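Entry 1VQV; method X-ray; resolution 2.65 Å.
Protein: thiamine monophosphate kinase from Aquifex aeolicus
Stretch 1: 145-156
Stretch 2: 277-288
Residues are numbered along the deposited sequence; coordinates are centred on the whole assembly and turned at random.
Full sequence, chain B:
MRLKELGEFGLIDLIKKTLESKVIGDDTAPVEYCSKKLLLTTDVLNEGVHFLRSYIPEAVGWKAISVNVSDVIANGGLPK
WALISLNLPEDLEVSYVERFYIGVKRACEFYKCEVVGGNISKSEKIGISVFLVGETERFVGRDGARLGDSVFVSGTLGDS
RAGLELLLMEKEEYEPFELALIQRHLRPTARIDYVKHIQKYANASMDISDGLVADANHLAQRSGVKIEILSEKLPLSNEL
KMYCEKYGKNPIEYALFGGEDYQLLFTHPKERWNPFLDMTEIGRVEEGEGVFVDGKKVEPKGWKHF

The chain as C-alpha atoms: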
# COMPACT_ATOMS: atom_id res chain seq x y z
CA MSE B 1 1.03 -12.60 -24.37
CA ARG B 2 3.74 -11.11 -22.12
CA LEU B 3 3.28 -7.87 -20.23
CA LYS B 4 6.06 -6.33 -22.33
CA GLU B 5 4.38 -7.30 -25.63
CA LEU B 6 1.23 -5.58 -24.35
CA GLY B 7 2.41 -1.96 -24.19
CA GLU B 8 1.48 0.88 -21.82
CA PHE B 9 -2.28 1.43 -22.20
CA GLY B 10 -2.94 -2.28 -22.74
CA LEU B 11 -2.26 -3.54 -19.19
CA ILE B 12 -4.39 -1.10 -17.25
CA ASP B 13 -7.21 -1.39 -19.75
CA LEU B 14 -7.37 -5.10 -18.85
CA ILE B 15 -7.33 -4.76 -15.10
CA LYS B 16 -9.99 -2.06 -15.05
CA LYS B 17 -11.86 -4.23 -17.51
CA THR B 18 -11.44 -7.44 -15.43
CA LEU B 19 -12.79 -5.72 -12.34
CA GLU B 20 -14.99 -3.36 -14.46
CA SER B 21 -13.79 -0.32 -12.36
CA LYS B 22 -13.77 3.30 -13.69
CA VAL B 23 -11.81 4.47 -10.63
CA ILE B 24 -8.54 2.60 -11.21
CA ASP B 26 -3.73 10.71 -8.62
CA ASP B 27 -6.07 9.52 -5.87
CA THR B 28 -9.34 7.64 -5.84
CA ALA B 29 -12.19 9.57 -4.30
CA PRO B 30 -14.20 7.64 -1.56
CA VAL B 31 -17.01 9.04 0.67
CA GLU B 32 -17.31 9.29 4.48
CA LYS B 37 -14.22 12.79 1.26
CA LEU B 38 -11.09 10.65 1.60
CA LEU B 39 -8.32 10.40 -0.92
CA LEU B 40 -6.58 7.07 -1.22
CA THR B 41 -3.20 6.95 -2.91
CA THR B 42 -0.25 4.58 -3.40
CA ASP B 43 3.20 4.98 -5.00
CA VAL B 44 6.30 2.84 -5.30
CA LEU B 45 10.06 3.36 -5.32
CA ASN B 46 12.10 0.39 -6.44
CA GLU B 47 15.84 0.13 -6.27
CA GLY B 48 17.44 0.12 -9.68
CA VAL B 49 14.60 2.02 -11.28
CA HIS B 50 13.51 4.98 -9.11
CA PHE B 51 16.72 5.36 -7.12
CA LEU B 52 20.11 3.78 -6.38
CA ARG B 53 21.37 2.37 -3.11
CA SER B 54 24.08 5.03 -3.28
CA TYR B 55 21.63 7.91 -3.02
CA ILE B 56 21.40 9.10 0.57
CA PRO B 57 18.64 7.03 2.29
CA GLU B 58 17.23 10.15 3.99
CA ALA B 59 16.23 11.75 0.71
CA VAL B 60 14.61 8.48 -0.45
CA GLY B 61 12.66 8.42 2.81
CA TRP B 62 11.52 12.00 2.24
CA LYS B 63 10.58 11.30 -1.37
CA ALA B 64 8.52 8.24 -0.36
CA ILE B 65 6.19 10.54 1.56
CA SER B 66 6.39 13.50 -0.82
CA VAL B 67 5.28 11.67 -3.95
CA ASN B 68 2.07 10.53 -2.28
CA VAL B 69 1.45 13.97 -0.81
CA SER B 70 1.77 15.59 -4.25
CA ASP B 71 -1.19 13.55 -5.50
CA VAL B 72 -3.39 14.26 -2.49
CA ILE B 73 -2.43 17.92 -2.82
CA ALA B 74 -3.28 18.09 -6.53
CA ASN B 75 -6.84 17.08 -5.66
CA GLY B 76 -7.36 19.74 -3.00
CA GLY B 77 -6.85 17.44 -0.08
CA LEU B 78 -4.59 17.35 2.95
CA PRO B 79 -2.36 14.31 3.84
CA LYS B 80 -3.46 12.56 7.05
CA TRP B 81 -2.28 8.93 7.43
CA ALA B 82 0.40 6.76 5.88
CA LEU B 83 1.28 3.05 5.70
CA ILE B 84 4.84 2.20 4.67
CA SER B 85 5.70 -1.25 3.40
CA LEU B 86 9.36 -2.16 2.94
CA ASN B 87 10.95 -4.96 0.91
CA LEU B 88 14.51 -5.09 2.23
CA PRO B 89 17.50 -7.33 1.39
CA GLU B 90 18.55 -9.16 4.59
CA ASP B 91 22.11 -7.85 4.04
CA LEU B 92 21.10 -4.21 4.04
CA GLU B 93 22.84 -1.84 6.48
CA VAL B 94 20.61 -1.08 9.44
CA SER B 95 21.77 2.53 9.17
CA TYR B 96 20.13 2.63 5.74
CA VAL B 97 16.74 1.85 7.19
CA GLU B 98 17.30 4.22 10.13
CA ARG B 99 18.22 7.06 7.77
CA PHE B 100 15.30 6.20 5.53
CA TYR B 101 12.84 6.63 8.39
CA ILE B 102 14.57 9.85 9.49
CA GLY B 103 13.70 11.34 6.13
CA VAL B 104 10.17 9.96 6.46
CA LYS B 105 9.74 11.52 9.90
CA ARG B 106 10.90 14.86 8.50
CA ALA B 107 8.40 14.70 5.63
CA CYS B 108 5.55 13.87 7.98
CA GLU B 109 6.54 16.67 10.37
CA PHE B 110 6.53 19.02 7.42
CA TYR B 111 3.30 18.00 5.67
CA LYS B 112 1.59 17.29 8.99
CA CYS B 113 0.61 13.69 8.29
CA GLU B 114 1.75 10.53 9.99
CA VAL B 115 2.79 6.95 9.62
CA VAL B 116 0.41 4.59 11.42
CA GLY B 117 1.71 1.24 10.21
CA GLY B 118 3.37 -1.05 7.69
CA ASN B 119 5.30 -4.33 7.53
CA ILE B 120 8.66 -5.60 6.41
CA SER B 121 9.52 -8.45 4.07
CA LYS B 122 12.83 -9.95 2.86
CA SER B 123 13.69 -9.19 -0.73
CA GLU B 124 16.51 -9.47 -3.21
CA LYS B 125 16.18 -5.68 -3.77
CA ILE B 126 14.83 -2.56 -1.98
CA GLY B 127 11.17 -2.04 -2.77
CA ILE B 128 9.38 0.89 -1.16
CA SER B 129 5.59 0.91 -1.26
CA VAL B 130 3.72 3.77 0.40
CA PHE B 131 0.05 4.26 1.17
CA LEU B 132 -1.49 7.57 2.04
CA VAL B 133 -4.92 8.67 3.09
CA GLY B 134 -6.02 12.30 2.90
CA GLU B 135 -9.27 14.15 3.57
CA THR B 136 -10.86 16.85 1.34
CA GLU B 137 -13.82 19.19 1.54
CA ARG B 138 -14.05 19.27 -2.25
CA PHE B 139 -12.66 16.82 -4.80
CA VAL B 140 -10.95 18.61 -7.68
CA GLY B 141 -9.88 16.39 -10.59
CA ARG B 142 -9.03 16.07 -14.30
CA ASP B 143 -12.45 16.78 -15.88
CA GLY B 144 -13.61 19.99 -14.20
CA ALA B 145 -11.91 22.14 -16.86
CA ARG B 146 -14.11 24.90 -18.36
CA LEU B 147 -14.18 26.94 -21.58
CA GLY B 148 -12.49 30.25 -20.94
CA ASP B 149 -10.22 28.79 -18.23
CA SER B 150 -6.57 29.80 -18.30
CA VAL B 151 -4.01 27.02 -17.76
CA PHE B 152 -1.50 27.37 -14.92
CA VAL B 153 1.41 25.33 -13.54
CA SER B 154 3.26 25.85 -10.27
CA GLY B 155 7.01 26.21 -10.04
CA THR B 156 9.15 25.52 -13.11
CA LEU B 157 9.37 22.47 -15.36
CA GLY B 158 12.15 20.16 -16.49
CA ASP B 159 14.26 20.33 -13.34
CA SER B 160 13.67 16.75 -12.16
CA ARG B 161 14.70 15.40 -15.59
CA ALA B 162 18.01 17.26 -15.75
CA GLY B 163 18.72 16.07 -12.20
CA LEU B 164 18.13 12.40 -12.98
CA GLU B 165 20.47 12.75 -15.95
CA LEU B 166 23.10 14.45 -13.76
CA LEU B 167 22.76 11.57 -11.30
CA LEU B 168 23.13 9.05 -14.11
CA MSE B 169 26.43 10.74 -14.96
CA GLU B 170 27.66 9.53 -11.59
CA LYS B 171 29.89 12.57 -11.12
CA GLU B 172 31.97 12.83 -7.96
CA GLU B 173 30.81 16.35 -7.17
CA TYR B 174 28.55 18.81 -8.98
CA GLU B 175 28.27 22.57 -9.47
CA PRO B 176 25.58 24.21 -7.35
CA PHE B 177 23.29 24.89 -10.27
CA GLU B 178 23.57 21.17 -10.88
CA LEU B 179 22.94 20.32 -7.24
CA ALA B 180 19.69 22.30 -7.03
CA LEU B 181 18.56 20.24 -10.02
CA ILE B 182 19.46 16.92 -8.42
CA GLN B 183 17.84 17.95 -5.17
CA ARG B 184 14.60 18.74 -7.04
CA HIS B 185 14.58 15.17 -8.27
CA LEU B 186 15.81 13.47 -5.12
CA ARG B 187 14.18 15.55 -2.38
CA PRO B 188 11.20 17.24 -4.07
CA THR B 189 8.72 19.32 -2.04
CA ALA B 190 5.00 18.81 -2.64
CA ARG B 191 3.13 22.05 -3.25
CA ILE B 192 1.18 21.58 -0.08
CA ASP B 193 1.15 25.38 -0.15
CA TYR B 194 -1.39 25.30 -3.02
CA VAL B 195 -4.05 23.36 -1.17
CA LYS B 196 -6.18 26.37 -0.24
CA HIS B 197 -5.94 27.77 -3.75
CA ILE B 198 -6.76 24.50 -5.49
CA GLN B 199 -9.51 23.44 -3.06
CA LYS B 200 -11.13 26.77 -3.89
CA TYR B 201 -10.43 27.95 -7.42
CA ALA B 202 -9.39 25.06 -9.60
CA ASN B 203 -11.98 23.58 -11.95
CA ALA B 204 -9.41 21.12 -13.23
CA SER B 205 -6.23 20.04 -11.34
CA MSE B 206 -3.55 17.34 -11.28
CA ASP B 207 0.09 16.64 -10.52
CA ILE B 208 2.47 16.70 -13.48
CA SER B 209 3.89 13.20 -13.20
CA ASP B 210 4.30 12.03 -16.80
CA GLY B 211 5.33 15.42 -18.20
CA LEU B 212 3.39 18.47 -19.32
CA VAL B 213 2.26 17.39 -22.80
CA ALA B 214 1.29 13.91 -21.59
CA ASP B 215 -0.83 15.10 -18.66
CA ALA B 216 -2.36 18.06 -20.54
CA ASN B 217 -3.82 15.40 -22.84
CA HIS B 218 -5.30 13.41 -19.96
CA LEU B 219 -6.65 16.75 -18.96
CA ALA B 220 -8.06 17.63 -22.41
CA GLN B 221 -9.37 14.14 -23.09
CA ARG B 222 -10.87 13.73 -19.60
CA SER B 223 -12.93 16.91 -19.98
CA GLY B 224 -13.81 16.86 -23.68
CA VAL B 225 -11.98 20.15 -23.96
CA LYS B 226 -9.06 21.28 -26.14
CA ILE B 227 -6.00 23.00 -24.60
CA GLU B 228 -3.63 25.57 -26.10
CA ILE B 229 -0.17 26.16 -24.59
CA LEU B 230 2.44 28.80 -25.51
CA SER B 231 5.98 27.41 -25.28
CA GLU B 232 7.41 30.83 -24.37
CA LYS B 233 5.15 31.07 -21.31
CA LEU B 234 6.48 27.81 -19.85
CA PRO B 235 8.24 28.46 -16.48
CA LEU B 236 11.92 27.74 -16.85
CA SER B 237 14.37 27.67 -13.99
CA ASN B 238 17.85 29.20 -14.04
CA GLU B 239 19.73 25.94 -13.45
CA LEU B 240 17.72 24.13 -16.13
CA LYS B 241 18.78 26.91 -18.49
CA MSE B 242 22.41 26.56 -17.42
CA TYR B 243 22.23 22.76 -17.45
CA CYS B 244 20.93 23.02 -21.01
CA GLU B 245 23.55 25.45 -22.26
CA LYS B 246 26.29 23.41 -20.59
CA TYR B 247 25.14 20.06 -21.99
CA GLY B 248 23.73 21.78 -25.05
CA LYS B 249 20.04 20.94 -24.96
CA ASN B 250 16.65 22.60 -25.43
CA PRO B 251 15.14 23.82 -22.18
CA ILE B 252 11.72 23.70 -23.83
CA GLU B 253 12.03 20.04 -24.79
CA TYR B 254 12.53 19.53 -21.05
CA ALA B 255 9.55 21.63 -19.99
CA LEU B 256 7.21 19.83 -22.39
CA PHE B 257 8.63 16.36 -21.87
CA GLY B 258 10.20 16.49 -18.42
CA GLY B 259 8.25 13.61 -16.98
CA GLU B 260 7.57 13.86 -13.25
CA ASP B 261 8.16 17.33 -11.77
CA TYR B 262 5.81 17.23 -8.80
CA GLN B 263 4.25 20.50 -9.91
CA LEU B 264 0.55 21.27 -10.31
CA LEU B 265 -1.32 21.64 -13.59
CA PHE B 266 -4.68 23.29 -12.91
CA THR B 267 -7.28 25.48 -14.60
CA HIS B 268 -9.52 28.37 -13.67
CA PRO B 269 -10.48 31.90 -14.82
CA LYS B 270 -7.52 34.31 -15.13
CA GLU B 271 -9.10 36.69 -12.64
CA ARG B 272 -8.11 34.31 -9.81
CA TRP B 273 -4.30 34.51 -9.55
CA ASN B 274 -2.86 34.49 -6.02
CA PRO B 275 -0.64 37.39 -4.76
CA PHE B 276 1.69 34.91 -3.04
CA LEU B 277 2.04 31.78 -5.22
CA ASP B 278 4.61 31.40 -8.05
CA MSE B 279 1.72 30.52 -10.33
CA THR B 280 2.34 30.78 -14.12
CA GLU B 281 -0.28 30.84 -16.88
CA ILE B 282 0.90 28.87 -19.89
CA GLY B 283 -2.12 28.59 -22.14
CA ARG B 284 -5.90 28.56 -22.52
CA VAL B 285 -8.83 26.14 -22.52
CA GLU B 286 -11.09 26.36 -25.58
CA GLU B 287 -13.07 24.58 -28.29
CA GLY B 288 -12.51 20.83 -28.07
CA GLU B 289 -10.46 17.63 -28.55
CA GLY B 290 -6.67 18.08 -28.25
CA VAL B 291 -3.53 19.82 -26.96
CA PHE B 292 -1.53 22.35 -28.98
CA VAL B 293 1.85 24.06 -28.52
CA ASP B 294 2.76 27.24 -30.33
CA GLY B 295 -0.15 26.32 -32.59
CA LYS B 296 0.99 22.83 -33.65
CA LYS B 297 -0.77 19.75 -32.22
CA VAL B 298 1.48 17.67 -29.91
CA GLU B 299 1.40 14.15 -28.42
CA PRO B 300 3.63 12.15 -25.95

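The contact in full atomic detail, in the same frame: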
# COMPACT_ATOMS: atom_id res chain seq x y z
N ALA B 145 -12.29 21.03 -15.99
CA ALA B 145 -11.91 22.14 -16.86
C ALA B 145 -13.16 22.84 -17.39
O ALA B 145 -14.24 22.27 -17.40
CB ALA B 145 -11.09 21.62 -18.02
N ARG B 146 -13.00 24.09 -17.83
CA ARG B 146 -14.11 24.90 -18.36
C ARG B 146 -13.65 25.86 -19.45
O ARG B 146 -12.56 26.44 -19.36
CB ARG B 146 -14.77 25.70 -17.24
CG ARG B 146 -15.56 24.83 -16.34
CD ARG B 146 -16.00 25.57 -15.12
NE ARG B 146 -16.75 24.67 -14.26
CZ ARG B 146 -17.24 25.01 -13.07
NH1 ARG B 146 -17.04 26.24 -12.61
NH2 ARG B 146 -17.92 24.12 -12.36
N LEU B 147 -14.49 26.04 -20.47
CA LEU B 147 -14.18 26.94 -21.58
C LEU B 147 -13.91 28.30 -20.97
O LEU B 147 -14.63 28.75 -20.07
CB LEU B 147 -15.34 27.04 -22.58
CG LEU B 147 -15.86 25.75 -23.26
CD1 LEU B 147 -16.52 26.13 -24.56
CD2 LEU B 147 -14.70 24.78 -23.53
N GLY B 148 -12.86 28.95 -21.46
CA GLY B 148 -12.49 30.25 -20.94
C GLY B 148 -11.38 30.14 -19.90
O GLY B 148 -10.65 31.10 -19.69
N ASP B 149 -11.26 28.98 -19.25
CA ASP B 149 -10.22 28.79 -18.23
C ASP B 149 -8.80 29.00 -18.74
O ASP B 149 -8.46 28.59 -19.86
CB ASP B 149 -10.25 27.36 -17.64
CG ASP B 149 -11.25 27.19 -16.51
OD1 ASP B 149 -11.62 28.19 -15.86
OD2 ASP B 149 -11.65 26.03 -16.26
N SER B 150 -7.97 29.64 -17.93
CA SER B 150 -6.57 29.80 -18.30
C SER B 150 -5.90 28.52 -17.78
O SER B 150 -6.49 27.77 -16.98
CB SER B 150 -5.95 31.04 -17.66
OG SER B 150 -6.27 32.21 -18.40
N VAL B 151 -4.68 28.23 -18.23
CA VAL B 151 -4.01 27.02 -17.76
C VAL B 151 -2.73 27.40 -17.02
O VAL B 151 -1.84 28.03 -17.58
CB VAL B 151 -3.70 26.05 -18.94
CG1 VAL B 151 -3.16 24.72 -18.40
CG2 VAL B 151 -4.96 25.81 -19.76
N PHE B 152 -2.66 27.05 -15.74
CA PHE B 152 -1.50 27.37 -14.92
C PHE B 152 -0.73 26.13 -14.48
O PHE B 152 -1.26 25.02 -14.49
CB PHE B 152 -1.89 28.11 -13.63
CG PHE B 152 -2.73 29.32 -13.85
CD1 PHE B 152 -4.10 29.21 -14.09
CD2 PHE B 152 -2.16 30.59 -13.79
CE1 PHE B 152 -4.90 30.35 -14.27
CE2 PHE B 152 -2.94 31.73 -13.98
CZ PHE B 152 -4.31 31.61 -14.22
N VAL B 153 0.53 26.36 -14.09
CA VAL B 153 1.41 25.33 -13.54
C VAL B 153 2.17 26.01 -12.41
O VAL B 153 2.44 27.21 -12.47
CB VAL B 153 2.44 24.74 -14.56
CG1 VAL B 153 1.73 24.08 -15.72
CG2 VAL B 153 3.42 25.81 -15.04
N SER B 154 2.51 25.26 -11.37
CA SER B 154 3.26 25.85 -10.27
C SER B 154 4.72 25.61 -10.55
O SER B 154 5.07 24.79 -11.38
CB SER B 154 2.86 25.20 -8.94
OG SER B 154 3.02 23.80 -8.98
N GLY B 155 5.58 26.36 -9.86
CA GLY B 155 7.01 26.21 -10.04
C GLY B 155 7.46 26.26 -11.49
O GLY B 155 6.81 26.89 -12.33
N THR B 156 8.57 25.59 -11.77
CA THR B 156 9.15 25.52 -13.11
C THR B 156 9.10 24.07 -13.60
O THR B 156 8.77 23.17 -12.83
CB THR B 156 10.62 26.04 -13.11
OG1 THR B 156 11.43 25.24 -12.22
CG2 THR B 156 10.67 27.49 -12.63
N LEU B 277 1.55 33.00 -4.57
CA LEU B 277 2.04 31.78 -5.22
C LEU B 277 2.71 32.01 -6.58
O LEU B 277 2.21 32.79 -7.39
CB LEU B 277 0.90 30.79 -5.40
CG LEU B 277 0.11 30.43 -4.13
CD1 LEU B 277 -1.04 29.51 -4.48
CD2 LEU B 277 1.05 29.77 -3.13
N ASP B 278 3.82 31.31 -6.81
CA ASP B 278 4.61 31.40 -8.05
C ASP B 278 3.92 30.76 -9.25
O ASP B 278 4.53 30.10 -10.10
CB ASP B 278 6.01 30.79 -7.86
CG ASP B 278 5.98 29.28 -7.61
OD1 ASP B 278 6.93 28.79 -6.99
OD2 ASP B 278 5.04 28.58 -8.03
N MSE B 279 2.62 30.99 -9.29
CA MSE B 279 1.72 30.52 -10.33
C MSE B 279 2.11 31.10 -11.71
O MSE B 279 2.51 32.26 -11.79
CB MSE B 279 0.33 30.99 -9.92
CG MSE B 279 -0.84 30.33 -10.55
SE MSE B 279 -2.37 31.13 -9.69
CE MSE B 279 -1.82 31.04 -7.81
N THR B 280 1.99 30.31 -12.77
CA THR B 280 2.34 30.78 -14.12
C THR B 280 1.33 30.29 -15.17
O THR B 280 1.15 29.08 -15.36
CB THR B 280 3.73 30.29 -14.55
OG1 THR B 280 4.71 30.71 -13.60
CG2 THR B 280 4.08 30.84 -15.92
N GLU B 281 0.68 31.22 -15.85
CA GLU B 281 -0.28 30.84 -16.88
C GLU B 281 0.50 30.47 -18.15
O GLU B 281 1.35 31.21 -18.61
CB GLU B 281 -1.23 32.00 -17.18
CG GLU B 281 -2.29 31.61 -18.19
CD GLU B 281 -2.81 32.79 -18.96
OE1 GLU B 281 -3.48 33.66 -18.35
OE2 GLU B 281 -2.54 32.85 -20.18
N ILE B 282 0.18 29.32 -18.72
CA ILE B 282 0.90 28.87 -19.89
C ILE B 282 0.05 28.72 -21.15
O ILE B 282 0.58 28.60 -22.25
CB ILE B 282 1.61 27.53 -19.60
CG1 ILE B 282 0.57 26.45 -19.29
CG2 ILE B 282 2.56 27.68 -18.43
CD1 ILE B 282 1.12 25.06 -19.40
N GLY B 283 -1.26 28.73 -20.98
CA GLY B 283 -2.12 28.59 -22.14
C GLY B 283 -3.58 28.80 -21.82
O GLY B 283 -3.90 29.33 -20.75
N ARG B 284 -4.46 28.38 -22.72
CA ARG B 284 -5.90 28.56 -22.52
C ARG B 284 -6.72 27.32 -22.87
O ARG B 284 -6.29 26.47 -23.65
CB ARG B 284 -6.40 29.74 -23.37
CG ARG B 284 -5.43 30.92 -23.43
CD ARG B 284 -6.10 32.22 -23.91
NE ARG B 284 -6.88 32.04 -25.13
CZ ARG B 284 -7.41 33.04 -25.85
NH1 ARG B 284 -7.22 34.30 -25.46
NH2 ARG B 284 -8.14 32.78 -26.94
N VAL B 285 -7.90 27.24 -22.27
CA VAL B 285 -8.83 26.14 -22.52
C VAL B 285 -9.89 26.69 -23.48
O VAL B 285 -10.45 27.78 -23.25
CB VAL B 285 -9.50 25.65 -21.21
CG1 VAL B 285 -10.61 24.70 -21.52
CG2 VAL B 285 -8.49 24.97 -20.32
N GLU B 286 -10.14 25.95 -24.55
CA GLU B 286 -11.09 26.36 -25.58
C GLU B 286 -11.70 25.17 -26.31
O GLU B 286 -11.51 24.01 -25.94
CB GLU B 286 -10.41 27.20 -26.66
CG GLU B 286 -9.88 28.56 -26.24
CD GLU B 286 -9.34 29.39 -27.42
OE1 GLU B 286 -8.74 30.46 -27.17
OE2 GLU B 286 -9.53 28.98 -28.60
N GLU B 287 -12.42 25.52 -27.38
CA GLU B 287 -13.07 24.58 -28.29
C GLU B 287 -13.17 23.12 -27.84
O GLU B 287 -13.93 22.80 -26.93
CB GLU B 287 -12.34 24.65 -29.63
CG GLU B 287 -12.17 26.06 -30.16
CD GLU B 287 -11.25 26.09 -31.37
OE1 GLU B 287 -10.05 25.76 -31.21
OE2 GLU B 287 -11.72 26.44 -32.48
N GLY B 288 -12.44 22.22 -28.49
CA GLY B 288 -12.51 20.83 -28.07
C GLY B 288 -11.58 19.85 -28.77
O GLY B 288 -11.14 20.08 -29.91

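The backbone supplies the framework of this contact. A short strand through Val 151 to Val 153 runs antiparallel to strand 280-286, and their hydrogen bonds pair main chain with main chain. Val 151 N donates to Gly 283 O at 2.9 Å, while Ile 282 N donates to Val 151 O at 2.7 Å and nearly in line. The partner changes from Gly 283 to Ile 282 because a beta bulge lies here: opposite Val 151 and Phe 152, the second strand spends one extra residue. Ile 282, with phi/psi of -118/-14°, departs from extended geometry at this point. Beyond the bulge, Val 153 and Thr 280 form a reciprocal pair, Val 153 N to Thr 280 O and Thr 280 N to Val 153 O, each 3.1 Å. Two CA-H...O contacts reinforce the ladder, Phe 152 CA to Thr 280 O at 3.2 Å and Glu 281 CA to Val 151 O at 3.3 Å.

At the other end, Val 285 N donates to Asp 149 O (2.8 Å), and Val 285 O accepts from Gly 148 N (3.2 Å). Gly 148 belongs to a type II turn from Arg 146 to Asp 149, closed by Asp 149 N to Arg 146 O at 2.9 Å. Its phi/psi of 97/-24° would jam a CB against the preceding carbonyl oxygen, so glycine suits the position on local grounds alone.

The apolar contacts divide between the two faces of the sheet. Val 151 and Val 153 share one face. Val 151 CG2 packs against Val 285 CG2 at 3.7 Å, and Val 151 CG1 lies 4.2 Å from Ile 282 CG1; Val 153 CG1 meets Ile 282 CD1 at 3.9 Å. Branched side chains suit such extended segments, and the long Ile 282 side chain touches both valines. Val 285 also places CG1 3.4 Å from Arg 146 O, so it covers the turn as well; it is the residue most covered by the opposing stretch.

Phe 152 points to the other face, where its ring is sandwiched. Glu 281 CG lies over one side, and the selenium of Met 279, a selenomethionine, lies over the opposite side, with SE 4.5 Å from the ring centroid and 26° off the normal. A long, flexible methionine-type side chain suits this place, since it can lay its polarizable chalcogen over an aromatic face, and it brings Met 279 CG within 3.5 Å of Phe 152 CD2. In Glu 281 the aliphatic part covers the ring while the carboxylate is engaged: OE1 with Ser 150, OE2 elsewhere in the structure.

Polar side chains make two links across the stretches. Ser 150 OG donates a weak hydrogen bond to Glu 281 OE1 at 3.1 Å. Asp 278 OD2 accepts from Gly 155 N at 2.9 Å, a well-aligned bond that fastens the segment beyond the first strand; the positive phi of Gly 155 favours glycine. Within the second stretch, Arg 284 NH2 and Glu 286 OE1 form a salt bridge at a very short 2.4 Å.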